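Local coordinates for EGF family domain-containing protein (Toxoplasma gondii, PDB 4Z80) that probably acts in host-cell invasion by binding a partner RON2-like protein at the moving junction, a peptide of which it holds in complex, at residues E208-Y222 with Y234-S246. Sequence-based numbering, arbitrary orientation.
Sequences EYAFHGKGGHKGYDY and YNPPHVTKGMKDS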
# COMPACT_ATOMS: atom_id res chain seq x y z
N GLU A 208 16.90 16.55 -9.67
CA GLU A 208 16.46 15.54 -8.70
C GLU A 208 14.98 15.24 -8.84
O GLU A 208 14.15 16.15 -8.84
CB GLU A 208 16.77 16.01 -7.28
CG GLU A 208 16.41 14.98 -6.20
CD GLU A 208 16.51 15.55 -4.79
OE1 GLU A 208 17.10 16.63 -4.62
OE2 GLU A 208 15.98 14.90 -3.86
N TYR A 209 14.65 13.96 -8.95
CA TYR A 209 13.27 13.49 -8.93
C TYR A 209 13.13 12.45 -7.82
O TYR A 209 13.67 12.65 -6.74
CB TYR A 209 12.87 12.94 -10.31
CG TYR A 209 12.85 13.99 -11.39
CD1 TYR A 209 11.87 14.97 -11.42
CD2 TYR A 209 13.82 14.00 -12.39
CE1 TYR A 209 11.85 15.93 -12.41
CE2 TYR A 209 13.80 14.96 -13.39
CZ TYR A 209 12.81 15.93 -13.39
OH TYR A 209 12.79 16.89 -14.37
N ALA A 210 12.44 11.35 -8.10
CA ALA A 210 12.20 10.30 -7.12
C ALA A 210 11.60 9.11 -7.83
O ALA A 210 10.98 9.27 -8.87
CB ALA A 210 11.27 10.78 -6.03
N PHE A 211 11.77 7.91 -7.27
CA PHE A 211 11.11 6.73 -7.84
C PHE A 211 9.61 6.69 -7.51
O PHE A 211 8.86 5.95 -8.15
CB PHE A 211 11.75 5.44 -7.34
CG PHE A 211 13.16 5.19 -7.85
CD1 PHE A 211 13.70 5.93 -8.90
CD2 PHE A 211 13.93 4.20 -7.27
CE1 PHE A 211 14.99 5.66 -9.35
CE2 PHE A 211 15.22 3.94 -7.71
CZ PHE A 211 15.74 4.67 -8.75
N HIS A 212 9.18 7.47 -6.52
CA HIS A 212 7.79 7.52 -6.09
C HIS A 212 7.55 8.80 -5.30
O HIS A 212 8.50 9.40 -4.80
CB HIS A 212 7.44 6.29 -5.24
CG HIS A 212 8.17 6.25 -3.94
ND1 HIS A 212 7.56 6.50 -2.73
CD2 HIS A 212 9.48 6.00 -3.66
CE1 HIS A 212 8.46 6.40 -1.76
NE2 HIS A 212 9.63 6.10 -2.30
N GLY A 213 6.29 9.20 -5.18
CA GLY A 213 5.92 10.39 -4.44
C GLY A 213 5.93 11.64 -5.28
O GLY A 213 6.44 11.65 -6.40
N LYS A 214 5.36 12.71 -4.73
CA LYS A 214 5.27 13.99 -5.44
C LYS A 214 6.08 15.08 -4.75
O LYS A 214 5.99 16.26 -5.12
CB LYS A 214 3.80 14.40 -5.57
CG LYS A 214 3.06 13.54 -6.59
CD LYS A 214 1.80 14.19 -7.10
CE LYS A 214 1.26 13.45 -8.31
NZ LYS A 214 0.12 14.14 -8.94
N GLY A 215 6.88 14.69 -3.76
CA GLY A 215 7.84 15.58 -3.14
C GLY A 215 7.35 16.24 -1.87
O GLY A 215 6.15 16.23 -1.56
N GLY A 216 8.29 16.80 -1.12
CA GLY A 216 7.97 17.62 0.04
C GLY A 216 8.11 16.88 1.36
O GLY A 216 7.76 17.44 2.40
N HIS A 217 8.63 15.66 1.31
CA HIS A 217 8.66 14.80 2.50
C HIS A 217 10.04 14.73 3.13
O HIS A 217 11.05 15.00 2.47
CB HIS A 217 8.22 13.38 2.12
CG HIS A 217 6.93 13.34 1.36
ND1 HIS A 217 5.73 13.75 1.90
CD2 HIS A 217 6.66 12.93 0.10
CE1 HIS A 217 4.78 13.60 1.00
NE2 HIS A 217 5.31 13.11 -0.10
N LYS A 218 10.10 14.36 4.41
CA LYS A 218 11.36 14.17 5.10
C LYS A 218 11.97 12.83 4.73
O LYS A 218 11.36 11.78 4.97
CB LYS A 218 11.16 14.28 6.61
CG LYS A 218 10.75 15.68 7.07
CD LYS A 218 10.25 15.69 8.51
CE LYS A 218 9.41 16.94 8.80
NZ LYS A 218 8.17 16.99 7.98
N GLY A 219 13.17 12.85 4.16
CA GLY A 219 13.81 11.65 3.67
C GLY A 219 15.31 11.64 3.86
O GLY A 219 15.90 12.57 4.41
N TYR A 220 15.94 10.57 3.39
CA TYR A 220 17.36 10.39 3.61
C TYR A 220 18.16 11.34 2.74
O TYR A 220 17.70 11.78 1.70
CB TYR A 220 17.77 8.93 3.37
CG TYR A 220 18.12 8.50 1.95
CD1 TYR A 220 17.13 8.23 1.01
CD2 TYR A 220 19.44 8.26 1.59
CE1 TYR A 220 17.45 7.79 -0.26
CE2 TYR A 220 19.77 7.82 0.32
CZ TYR A 220 18.77 7.60 -0.60
OH TYR A 220 19.11 7.15 -1.86
N ASP A 221 19.35 11.68 3.24
CA ASP A 221 20.27 12.58 2.56
C ASP A 221 21.06 11.78 1.53
O ASP A 221 22.12 11.23 1.83
CB ASP A 221 21.18 13.25 3.59
CG ASP A 221 22.17 14.22 2.97
OD1 ASP A 221 22.10 14.44 1.74
OD2 ASP A 221 23.00 14.77 3.72
N TYR A 222 20.53 11.70 0.31
CA TYR A 222 21.13 10.86 -0.72
C TYR A 222 22.46 11.46 -1.17
O TYR A 222 23.37 10.73 -1.55
CB TYR A 222 20.20 10.71 -1.94
CG TYR A 222 20.18 11.93 -2.83
CD1 TYR A 222 21.16 12.13 -3.79
CD2 TYR A 222 19.19 12.89 -2.70
CE1 TYR A 222 21.16 13.25 -4.59
CE2 TYR A 222 19.17 14.02 -3.50
CZ TYR A 222 20.17 14.19 -4.45
OH TYR A 222 20.16 15.31 -5.24
N TYR A 234 26.55 13.15 6.31
CA TYR A 234 25.17 13.40 5.92
C TYR A 234 24.52 14.35 6.91
O TYR A 234 24.97 14.47 8.05
CB TYR A 234 24.39 12.08 5.84
CG TYR A 234 25.09 11.06 4.98
CD1 TYR A 234 25.01 11.13 3.60
CD2 TYR A 234 25.86 10.05 5.55
CE1 TYR A 234 25.67 10.23 2.80
CE2 TYR A 234 26.52 9.14 4.76
CZ TYR A 234 26.43 9.23 3.39
OH TYR A 234 27.09 8.33 2.59
N ASN A 235 23.47 15.03 6.47
CA ASN A 235 22.74 15.95 7.34
C ASN A 235 21.25 15.84 7.06
O ASN A 235 20.64 16.76 6.55
CB ASN A 235 23.24 17.39 7.14
CG ASN A 235 22.79 18.33 8.25
OD1 ASN A 235 22.50 17.89 9.37
ND2 ASN A 235 22.74 19.62 7.95
N PRO A 236 20.67 14.68 7.39
CA PRO A 236 19.23 14.53 7.23
C PRO A 236 18.49 15.43 8.23
O PRO A 236 19.10 15.87 9.21
CB PRO A 236 19.00 13.04 7.51
CG PRO A 236 20.12 12.65 8.41
CD PRO A 236 21.30 13.46 7.94
N PRO A 237 17.20 15.70 7.99
CA PRO A 237 16.42 15.20 6.86
C PRO A 237 16.63 16.01 5.59
O PRO A 237 16.96 17.19 5.64
CB PRO A 237 14.98 15.31 7.37
CG PRO A 237 15.02 16.47 8.31
CD PRO A 237 16.38 16.48 8.94
N HIS A 238 16.44 15.34 4.45
CA HIS A 238 16.46 15.97 3.14
C HIS A 238 15.04 16.02 2.59
O HIS A 238 14.31 15.03 2.71
CB HIS A 238 17.36 15.18 2.20
CG HIS A 238 17.24 15.58 0.76
ND1 HIS A 238 17.76 16.75 0.26
CD2 HIS A 238 16.64 14.96 -0.28
CE1 HIS A 238 17.50 16.83 -1.03
NE2 HIS A 238 16.82 15.76 -1.38
N VAL A 239 14.63 17.14 2.01
CA VAL A 239 13.26 17.24 1.49
C VAL A 239 13.20 16.60 0.11
O VAL A 239 13.94 16.98 -0.80
CB VAL A 239 12.76 18.69 1.40
CG1 VAL A 239 11.32 18.73 0.89
CG2 VAL A 239 12.84 19.35 2.76
N THR A 240 12.32 15.62 -0.05
CA THR A 240 12.24 14.87 -1.29
C THR A 240 11.64 15.69 -2.43
O THR A 240 10.90 16.66 -2.22
CB THR A 240 11.39 13.60 -1.14
OG1 THR A 240 10.04 13.96 -0.84
CG2 THR A 240 11.93 12.71 -0.03
N LYS A 241 11.99 15.28 -3.64
CA LYS A 241 11.35 15.79 -4.85
C LYS A 241 10.33 14.78 -5.34
O LYS A 241 10.20 13.69 -4.78
CB LYS A 241 12.40 16.04 -5.93
CG LYS A 241 13.45 17.07 -5.55
CD LYS A 241 12.88 18.47 -5.49
CE LYS A 241 13.99 19.50 -5.40
NZ LYS A 241 15.04 19.09 -4.42
N GLY A 242 9.61 15.13 -6.40
CA GLY A 242 8.60 14.25 -6.96
C GLY A 242 9.11 13.43 -8.13
O GLY A 242 10.19 13.70 -8.66
N MET A 243 8.33 12.44 -8.55
CA MET A 243 8.62 11.69 -9.77
C MET A 243 8.69 12.63 -10.96
O MET A 243 7.98 13.62 -11.01
CB MET A 243 7.55 10.63 -10.05
CG MET A 243 7.36 9.59 -8.96
SD MET A 243 5.96 8.52 -9.32
CE MET A 243 6.64 7.53 -10.64
N LYS A 244 9.55 12.28 -11.91
CA LYS A 244 9.62 13.04 -13.15
C LYS A 244 8.28 12.98 -13.89
O LYS A 244 7.83 13.98 -14.45
CB LYS A 244 10.75 12.52 -14.03
CG LYS A 244 10.96 13.31 -15.31
CD LYS A 244 12.18 12.80 -16.06
CE LYS A 244 12.37 13.49 -17.40
NZ LYS A 244 13.52 12.89 -18.12
N ASP A 245 7.65 11.81 -13.89
CA ASP A 245 6.35 11.64 -14.55
C ASP A 245 5.44 10.69 -13.79
O ASP A 245 5.60 9.47 -13.85
CB ASP A 245 6.55 11.12 -15.98
CG ASP A 245 5.23 10.94 -16.72
OD1 ASP A 245 4.23 11.57 -16.31
OD2 ASP A 245 5.20 10.18 -17.71
N SER A 246 4.47 11.26 -13.09
CA SER A 246 3.48 10.48 -12.35
C SER A 246 2.13 10.47 -13.08
O SER A 246 1.16 9.92 -12.57
CB SER A 246 3.31 11.05 -10.94
OG SER A 246 2.43 10.25 -10.17
O HOH W 1 13.91 13.21 -4.01
O HOH W 2 11.19 9.76 -11.51
O HOH W 3 8.65 12.46 -2.83
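Gly219 and His238 form an antiparallel hydrogen-bonded pair, donating N to O in both directions, with Lys218 and Val239 the adjoining non-hydrogen-bonded pair of a small two-stranded ribbon in the ectodomain of an AMA1-related protein. The pairing continues beyond the ribbon through Thr240 N to His217 O (2.9 Å) and Gly216 N to Thr240 O, and Met243 N bonds separately to Gly213 O. It illustrates how two loop-rich segments are joined by backbone bonds and then locked by polar side chains.

Glu208 is buried and takes bonds from His238, Lys241 and a water bridging to Tyr209 O and Lys241 N. Glu208 OE2 accepts from His238 NE2 through the syn lone pair (2.8 Å, 169°), the carboxylate and imidazole lying only 20° from coplanar. Lys241, bent at chi2 and chi4, brings Lys241 NZ into a salt bridge with Glu208 OE1 (3.2 Å) from above the carboxylate plane. The lysine and the imidazole donor probably favour the carboxylate form of Glu208. Tyr222, whose hydroxyl bonds to Tyr206, turns its ring edge to the His238 face in an offset T-shaped pair at 84°, flanking the imidazole that Glu208 grips in its plane. At the other end, Lys244 CB sits over the centre of the Tyr209 ring (3.6 Å from its centroid); Lys244 NZ forms a salt bridge with Asp196, while Tyr209 OH is bonded to Gln199. Asp221, centre of an inverse gamma turn, receives Asn235 N on the anti lone pair of OD2 (2.8 Å). Nearer the middle, Thr240 OG1 accepts from His217 N at 3.1 Å.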